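Side-chain contact in cyclohexadienyl dehydratase (Synthetic construct, PDB 5JOS), which probably catalyses the dehydration of prephenate and arogenate in phenylalanine biosynthesis, on a periplasmic binding protein scaffold: residues A[47-52]-A[209-214]. Sequence-based numbering, arbitrary orientation.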
loop_
_atom_site.group_PDB
_atom_site.type_symbol
_atom_site.label_atom_id
_atom_site.label_comp_id
_atom_site.label_asym_id
_atom_site.label_seq_id
_atom_site.Cartn_x
_atom_site.Cartn_y
_atom_site.Cartn_z
ATOM N N GLY A 47 10.690 -7.362 -3.266
ATOM C CA GLY A 47 9.780 -6.353 -2.794
ATOM C C GLY A 47 8.896 -6.800 -1.650
ATOM O O GLY A 47 8.833 -7.983 -1.296
ATOM N N PHE A 48 8.153 -5.830 -1.140
ATOM C CA PHE A 48 7.177 -6.038 -0.083
ATOM C C PHE A 48 6.223 -7.219 -0.320
ATOM O O PHE A 48 6.080 -8.089 0.542
ATOM C CB PHE A 48 6.402 -4.709 0.056
ATOM C CG PHE A 48 5.393 -4.623 1.191
ATOM C CD1 PHE A 48 4.164 -5.248 1.102
ATOM C CD2 PHE A 48 5.593 -3.764 2.227
ATOM C CE1 PHE A 48 3.211 -5.093 2.095
ATOM C CE2 PHE A 48 4.651 -3.615 3.251
ATOM C CZ PHE A 48 3.465 -4.290 3.184
ATOM N N ASP A 49 5.535 -7.243 -1.471
ATOM C CA ASP A 49 4.587 -8.301 -1.695
ATOM C C ASP A 49 5.200 -9.616 -2.223
ATOM O O ASP A 49 4.486 -10.651 -2.257
ATOM C CB ASP A 49 3.466 -7.852 -2.586
ATOM C CG ASP A 49 2.493 -6.956 -1.864
ATOM O OD1 ASP A 49 2.215 -7.169 -0.651
ATOM O OD2 ASP A 49 1.943 -6.034 -2.524
ATOM N N ILE A 50 6.493 -9.578 -2.557
ATOM C CA ILE A 50 7.234 -10.766 -2.911
ATOM C C ILE A 50 7.525 -11.452 -1.633
ATOM O O ILE A 50 7.332 -12.680 -1.565
ATOM C CB ILE A 50 8.490 -10.456 -3.678
ATOM C CG1 ILE A 50 8.188 -9.640 -4.909
ATOM C CG2 ILE A 50 9.320 -11.713 -4.006
ATOM C CD1 ILE A 50 7.272 -10.254 -5.933
ATOM N N ASP A 51 7.938 -10.680 -0.611
ATOM C CA ASP A 51 8.086 -11.233 0.692
ATOM C C ASP A 51 6.733 -11.824 1.185
ATOM O O ASP A 51 6.684 -12.889 1.827
ATOM C CB ASP A 51 8.538 -10.183 1.691
ATOM C CG ASP A 51 9.963 -9.803 1.557
ATOM O OD1 ASP A 51 10.671 -10.342 0.682
ATOM O OD2 ASP A 51 10.426 -9.007 2.428
ATOM N N VAL A 52 5.645 -11.082 1.051
ATOM C CA VAL A 52 4.331 -11.569 1.574
ATOM C C VAL A 52 3.902 -12.842 0.814
ATOM O O VAL A 52 3.449 -13.787 1.390
ATOM C CB VAL A 52 3.243 -10.500 1.339
ATOM C CG1 VAL A 52 1.872 -10.963 1.726
ATOM C CG2 VAL A 52 3.527 -9.229 2.102
ATOM N N LYS A 209 -4.824 -1.049 -0.560
ATOM C CA LYS A 209 -4.218 -2.075 -1.354
ATOM C C LYS A 209 -4.733 -3.397 -0.832
ATOM O O LYS A 209 -4.856 -3.599 0.386
ATOM C CB LYS A 209 -2.684 -2.159 -1.140
ATOM C CG LYS A 209 -1.813 -0.911 -1.338
ATOM C CD LYS A 209 -1.825 -0.531 -2.737
ATOM C CE LYS A 209 -0.728 0.488 -3.045
ATOM N NZ LYS A 209 -0.924 0.723 -4.518
ATOM N N GLY A 210 -4.882 -4.344 -1.742
ATOM C CA GLY A 210 -5.419 -5.648 -1.375
ATOM C C GLY A 210 -4.837 -6.657 -2.329
ATOM O O GLY A 210 -4.207 -6.312 -3.372
ATOM N N TYR A 211 -4.988 -7.928 -1.966
ATOM C CA TYR A 211 -4.621 -9.037 -2.875
ATOM C C TYR A 211 -5.845 -9.453 -3.711
ATOM O O TYR A 211 -6.910 -9.636 -3.218
ATOM C CB TYR A 211 -3.960 -10.191 -2.125
ATOM C CG TYR A 211 -2.767 -9.689 -1.323
ATOM C CD1 TYR A 211 -1.750 -9.047 -1.921
ATOM C CD2 TYR A 211 -2.717 -9.832 0.034
ATOM C CE1 TYR A 211 -0.675 -8.568 -1.183
ATOM C CE2 TYR A 211 -1.628 -9.399 0.774
ATOM C CZ TYR A 211 -0.644 -8.718 0.161
ATOM O OH TYR A 211 0.396 -8.183 0.894
ATOM N N MET A 212 -5.634 -9.607 -4.996
ATOM C CA MET A 212 -6.724 -9.785 -5.907
ATOM C C MET A 212 -6.880 -11.223 -6.300
ATOM O O MET A 212 -5.915 -11.851 -6.723
ATOM C CB MET A 212 -6.424 -8.975 -7.150
ATOM C CG MET A 212 -7.627 -8.432 -7.844
ATOM S SD MET A 212 -7.367 -7.340 -9.275
ATOM C CE MET A 212 -6.129 -8.092 -10.259
ATOM N N MET A 213 -8.102 -11.732 -6.156
ATOM C CA MET A 213 -8.447 -13.144 -6.374
ATOM C C MET A 213 -9.597 -13.307 -7.395
ATOM O O MET A 213 -10.438 -12.393 -7.524
ATOM C CB MET A 213 -8.883 -13.783 -5.013
ATOM C CG MET A 213 -7.672 -14.167 -4.182
ATOM S SD MET A 213 -7.929 -14.538 -2.426
ATOM C CE MET A 213 -8.079 -12.877 -1.933
ATOM N N PRO A 214 -9.645 -14.428 -8.122
ATOM C CA PRO A 214 -10.800 -14.587 -9.039
ATOM C C PRO A 214 -12.076 -14.703 -8.239
ATOM O O PRO A 214 -12.099 -15.217 -7.152
ATOM C CB PRO A 214 -10.492 -15.873 -9.812
ATOM C CG PRO A 214 -9.535 -16.609 -8.947
ATOM C CD PRO A 214 -8.734 -15.585 -8.200
#
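D49 and Y211 approach from opposite directions on two backbones whose nearest CA atoms, those of these two residues, stand 9.3 Å apart, so side chains alone bridge the gap. D49 lies in the first turn of helix 48-60, where G47 is the N-cap and its O accepts the bond from D51 N; 209-214 runs through the latter part of strand 205-213, which is broken by a bulge or short loop. Y211 reaches across with its phenol, and its OH donates to D49 OD1 at 2.6 Å, approaching from above the carboxylate, 36° out of its plane. Carboxylate and ring are turned 78° from each other, and D49 CG sits in the ring plane at the edge, 3.6 Å from Y211 CE1. With D49 CG anti to the carbonyl carbon and beside the backbone N (chi1 -75°), OD1 is brought to the hydroxyl. In the two-lobed periplasmic binding protein fold of family 3, the contact ties the start of a helix to a strand within one lobe. V52 lays CG1 3.7 Å from Y211 CZ, an apolar flank to the polar pair. The hydroxyl is also bonded to Y237 OH of helix 236-245, while D49 OD2 takes the backbone N of G89. A phenylalanine here would probably leave D49 OD1 without this donor and Y237 OH without its hydroxyl partner. The Y211 ring stacks with Y106, and its backbone N bonds S103 OG.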